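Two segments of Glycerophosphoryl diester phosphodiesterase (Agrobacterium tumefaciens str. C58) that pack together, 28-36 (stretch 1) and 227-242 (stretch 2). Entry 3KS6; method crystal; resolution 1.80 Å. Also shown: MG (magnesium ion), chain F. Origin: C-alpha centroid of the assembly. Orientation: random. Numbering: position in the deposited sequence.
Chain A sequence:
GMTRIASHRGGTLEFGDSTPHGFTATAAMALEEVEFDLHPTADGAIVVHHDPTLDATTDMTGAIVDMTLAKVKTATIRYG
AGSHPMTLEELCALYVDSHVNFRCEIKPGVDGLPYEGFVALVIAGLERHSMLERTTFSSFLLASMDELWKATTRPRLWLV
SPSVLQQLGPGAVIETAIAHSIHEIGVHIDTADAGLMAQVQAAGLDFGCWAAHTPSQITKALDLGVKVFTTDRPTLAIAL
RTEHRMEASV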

# COMPACT_ATOMS: atom_id res chain seq x y z
N ALA A 28 -4.07 7.58 14.35
CA ALA A 28 -3.61 8.48 15.45
C ALA A 28 -2.10 8.71 15.54
O ALA A 28 -1.63 9.47 16.41
N MSE A 29 -1.32 8.08 14.65
CA MSE A 29 0.15 8.21 14.69
C MSE A 29 0.70 9.36 13.88
O MSE A 29 0.06 9.82 12.95
N ALA A 30 1.90 9.80 14.25
CA ALA A 30 2.56 10.88 13.58
C ALA A 30 3.32 10.35 12.37
O ALA A 30 4.55 10.41 12.33
N LEU A 31 2.56 9.84 11.40
CA LEU A 31 3.08 9.35 10.13
C LEU A 31 2.13 9.88 9.07
O LEU A 31 1.11 10.49 9.40
N GLU A 32 2.42 9.61 7.81
CA GLU A 32 1.76 10.31 6.72
C GLU A 32 0.74 9.53 5.96
O GLU A 32 -0.18 10.12 5.44
N GLU A 33 0.91 8.20 5.87
CA GLU A 33 -0.02 7.36 5.13
C GLU A 33 -0.30 6.02 5.79
O GLU A 33 0.50 5.51 6.59
N VAL A 34 -1.45 5.47 5.46
CA VAL A 34 -1.80 4.10 5.79
C VAL A 34 -1.89 3.38 4.46
O VAL A 34 -2.50 3.90 3.51
N GLU A 35 -1.24 2.21 4.37
CA GLU A 35 -1.31 1.38 3.17
C GLU A 35 -2.30 0.23 3.36
O GLU A 35 -2.35 -0.36 4.43
N PHE A 36 -3.06 -0.10 2.32
CA PHE A 36 -3.99 -1.21 2.35
C PHE A 36 -4.32 -1.65 0.93
O PHE A 36 -4.11 -0.91 -0.03
N LYS A 227 11.57 8.69 -1.05
CA LYS A 227 10.36 9.48 -0.93
C LYS A 227 9.46 8.98 0.17
O LYS A 227 8.90 9.76 0.94
N VAL A 228 9.28 7.65 0.23
CA VAL A 228 8.34 7.04 1.13
C VAL A 228 8.73 5.59 1.24
O VAL A 228 9.37 5.05 0.30
N PHE A 229 8.37 4.98 2.37
CA PHE A 229 8.45 3.51 2.53
C PHE A 229 7.28 3.00 3.30
O PHE A 229 6.75 3.71 4.17
N THR A 230 6.81 1.80 2.95
CA THR A 230 5.82 1.10 3.76
C THR A 230 6.54 0.21 4.78
O THR A 230 7.63 -0.30 4.55
N THR A 231 5.92 0.08 5.96
CA THR A 231 6.49 -0.69 7.07
C THR A 231 5.44 -1.37 7.92
O THR A 231 4.39 -0.81 8.23
N ASP A 232 5.75 -2.60 8.31
CA ASP A 232 4.93 -3.35 9.26
C ASP A 232 5.17 -2.93 10.71
O ASP A 232 4.49 -3.45 11.60
N ARG A 233 6.14 -2.02 10.93
CA ARG A 233 6.46 -1.53 12.28
C ARG A 233 6.47 0.01 12.32
O ARG A 233 7.52 0.65 12.53
N PRO A 234 5.29 0.60 12.12
CA PRO A 234 5.17 2.05 12.04
C PRO A 234 5.65 2.78 13.29
O PRO A 234 6.25 3.85 13.20
N THR A 235 5.42 2.18 14.45
CA THR A 235 5.81 2.81 15.72
C THR A 235 7.34 2.94 15.76
O THR A 235 7.85 4.01 16.04
N LEU A 236 8.04 1.88 15.39
CA LEU A 236 9.51 1.87 15.30
C LEU A 236 10.01 2.81 14.24
O LEU A 236 10.97 3.52 14.45
N ALA A 237 9.35 2.83 13.09
CA ALA A 237 9.76 3.68 12.00
C ALA A 237 9.68 5.16 12.41
O ALA A 237 10.56 5.93 12.08
N ILE A 238 8.61 5.52 13.09
CA ILE A 238 8.45 6.91 13.57
C ILE A 238 9.60 7.26 14.50
O ILE A 238 10.20 8.34 14.37
N ALA A 239 9.90 6.37 15.43
CA ALA A 239 11.01 6.57 16.41
C ALA A 239 12.36 6.73 15.73
O ALA A 239 13.13 7.65 16.04
N LEU A 240 12.66 5.81 14.81
CA LEU A 240 13.92 5.89 14.07
C LEU A 240 14.01 7.15 13.23
O LEU A 240 15.10 7.74 13.12
N ARG A 241 12.89 7.58 12.63
CA ARG A 241 12.95 8.78 11.80
C ARG A 241 13.20 10.02 12.68
O ARG A 241 14.02 10.86 12.34
N THR A 242 12.53 10.11 13.82
CA THR A 242 12.74 11.22 14.75
C THR A 242 14.23 11.34 15.16
O THR A 242 14.82 12.42 15.12

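The apolar centre of this contact lies between the loop of stretch 1 and the first turns of the helix that begins at Pro 234. Ile 238 points toward stretch 1 and has the largest covered area of any residue here. Its chi1 is m and its chi2 is t, which extends CD1 into the loop. CD1 of Ile 238 lies 3.8 Å from CB of Met 29 and 3.9 Å from CB of Leu 31. The same CD1 of Ile 238 is 3.6 Å from the backbone O of Ala 30. One methyl group therefore touches three successive residues of the loop.

Met 29 is a selenomethionine, and it also points toward the other stretch. Its chi angles are m, t and t, so the chain is extended beyond CB. SE of Met 29 sits 3.9 Å from CB of Pro 234. CE of Met 29 reaches OG1 of Thr 235 at 3.9 Å. Thr 235, with chi1 m, is exposed and sits sideways at the margin of the apolar patch.

Pro 234 points toward stretch 1 from the first turn of the helix. Its ring has a C-gamma endo pucker. CB of Pro 234 also meets CD2 of Leu 31 at 3.6 Å. Leu 31 starts out sideways and is buried, with both chi1 and chi2 p. Its side chain thus touches Pro 234 and Ile 238, one helical turn apart. Between these two, N of Ile 238 donates a hydrogen bond to O of Pro 234 at 2.9 Å.

The strands carry smaller contacts. Val 228, with chi1 p, points toward stretch 1, and its CG2 is 4.1 Å from OE1 of Glu 33. The Glu 33 side chain has chi1 m and chi2 t. Farther along, CB of Glu 35 lies 4.0 Å from CG2 of Thr 230, whose chi1 is p. Both of these residues point toward each other's stretch. Glu 35 has chi1 t and chi2 m, and its carboxylate serves a metal site. OE2 of Glu 35 binds the magnesium ion MG at 2.1 Å. Water 2 and water 3 are also ligands, and three more atoms come from elsewhere in the structure. Water 2 donates a hydrogen bond of 2.5 Å to OE1 of Glu 35.

The other polar edge is a salt bridge one turn beyond Ile 238. Arg 241 points toward stretch 1, with chi1 t, chi2 t and chi3 p. Glu 32 starts sideways, but chi1 m and chi2 p bring its end nearer to the helix. NH1 of Arg 241 donates to OE1 of Glu 32 at 2.9 Å, and NH2 of Arg 241 donates to OE2 of Glu 32 at 3.0 Å. The pairing is two-pronged, and OE1 meets the guanidinium at its edge. Water 1 joins this edge to the loop. It donates to O of Ala 30 at 2.7 Å and accepts a weak hydrogen bond from NH2 of Arg 241 at 3.3 Å.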

# COMPACT_ATOMS: atom_id res chain seq x y z
CB ALA A 28 -4.12 7.90 16.78
CB MSE A 29 0.83 6.93 14.21
CG MSE A 29 0.64 5.80 15.16
SE MSE A 29 1.57 4.21 14.42
CE MSE A 29 0.39 3.02 15.26
CB ALA A 30 3.54 11.58 14.54
CB LEU A 31 3.27 7.81 10.10
CG LEU A 31 2.14 6.91 10.61
CD1 LEU A 31 0.82 7.13 9.85
CD2 LEU A 31 2.58 5.43 10.61
CB GLU A 32 2.80 10.81 5.74
CG GLU A 32 3.67 11.94 6.32
CD GLU A 32 4.67 11.44 7.32
OE1 GLU A 32 5.28 10.41 6.98
OE2 GLU A 32 4.86 12.04 8.42
CB GLU A 33 0.51 7.08 3.71
CG GLU A 33 0.63 8.30 2.83
CD GLU A 33 1.42 8.06 1.54
OE1 GLU A 33 1.80 6.91 1.27
OE2 GLU A 33 1.68 9.03 0.81
CB VAL A 34 -3.10 3.98 6.59
CG1 VAL A 34 -4.31 4.47 5.81
CG2 VAL A 34 -3.31 2.52 7.10
CB GLU A 35 0.08 0.84 2.76
CG GLU A 35 0.07 0.21 1.33
CD GLU A 35 -0.25 -1.28 1.28
OE1 GLU A 35 -0.36 -1.93 2.32
OE2 GLU A 35 -0.43 -1.81 0.15
CB PHE A 36 -5.27 -0.79 3.10
CG PHE A 36 -5.96 0.39 2.47
CD1 PHE A 36 -5.52 1.68 2.77
CD2 PHE A 36 -6.97 0.22 1.53
CE1 PHE A 36 -6.09 2.76 2.18
CE2 PHE A 36 -7.56 1.31 0.93
CZ PHE A 36 -7.14 2.60 1.28
CB LYS A 227 9.58 9.50 -2.26
CG LYS A 227 8.34 10.33 -2.21
CD LYS A 227 7.60 10.36 -3.58
CE LYS A 227 6.29 11.15 -3.49
NZ LYS A 227 5.72 11.30 -4.84
CB VAL A 228 6.90 7.13 0.58
CG1 VAL A 228 6.80 6.46 -0.81
CG2 VAL A 228 5.85 6.54 1.58
CB PHE A 229 9.77 3.04 3.16
CG PHE A 229 10.00 3.54 4.57
CD1 PHE A 229 9.60 2.78 5.64
CD2 PHE A 229 10.71 4.72 4.81
CE1 PHE A 229 9.78 3.23 6.98
CE2 PHE A 229 10.95 5.17 6.13
CZ PHE A 229 10.49 4.42 7.21
CB THR A 230 4.88 0.25 2.96
OG1 THR A 230 5.63 -0.74 2.23
CG2 THR A 230 4.00 1.16 2.01
CB THR A 231 7.39 0.19 8.02
OG1 THR A 231 7.97 -0.59 9.10
CG2 THR A 231 6.58 1.38 8.60
CB ASP A 232 5.20 -4.86 9.15
CG ASP A 232 4.49 -5.50 7.99
OD1 ASP A 232 3.56 -4.88 7.43
OD2 ASP A 232 4.87 -6.66 7.68
CB ARG A 233 7.81 -2.09 12.74
CG ARG A 233 7.78 -3.61 13.01
CD ARG A 233 8.99 -4.04 13.85
NE ARG A 233 8.98 -5.47 14.26
CZ ARG A 233 9.50 -6.50 13.58
NH1 ARG A 233 10.06 -6.34 12.37
NH2 ARG A 233 9.44 -7.73 14.09
CB PRO A 234 3.67 2.25 11.81
CG PRO A 234 3.00 0.97 12.34
CD PRO A 234 3.98 -0.06 11.92
CB THR A 235 5.24 2.02 16.91
OG1 THR A 235 3.79 2.01 16.83
CG2 THR A 235 5.71 2.64 18.23
CB LEU A 236 10.03 0.44 15.02
CG LEU A 236 11.55 0.30 14.78
CD1 LEU A 236 12.33 0.71 16.04
CD2 LEU A 236 11.92 -1.11 14.33
CB ALA A 237 8.88 3.45 10.76
CB ILE A 238 7.11 7.12 14.24
CG1 ILE A 238 6.02 7.10 13.15
CG2 ILE A 238 7.06 8.47 15.02
CD1 ILE A 238 4.57 7.03 13.64
CB ALA A 239 11.08 5.40 17.37
CB LEU A 240 14.07 4.65 13.18
CG LEU A 240 14.45 3.36 13.88
CD1 LEU A 240 14.46 2.18 12.92
CD2 LEU A 240 15.84 3.55 14.51
CB ARG A 241 11.66 8.95 10.98
CG ARG A 241 11.70 10.14 10.08
CD ARG A 241 10.50 10.27 9.18
NE ARG A 241 9.27 10.50 9.94
CZ ARG A 241 8.08 10.66 9.39
NH1 ARG A 241 7.93 10.63 8.08
NH2 ARG A 241 7.01 10.83 10.14
CB THR A 242 11.82 11.09 15.96
OG1 THR A 242 10.48 11.32 15.52
CG2 THR A 242 12.20 12.10 17.05
MG MG F . -0.15 -3.79 -0.36
O HOH W 1 6.60 11.76 13.33
O HOH W 2 -0.42 -4.35 1.67
O HOH W 3 0.44 -5.75 -0.75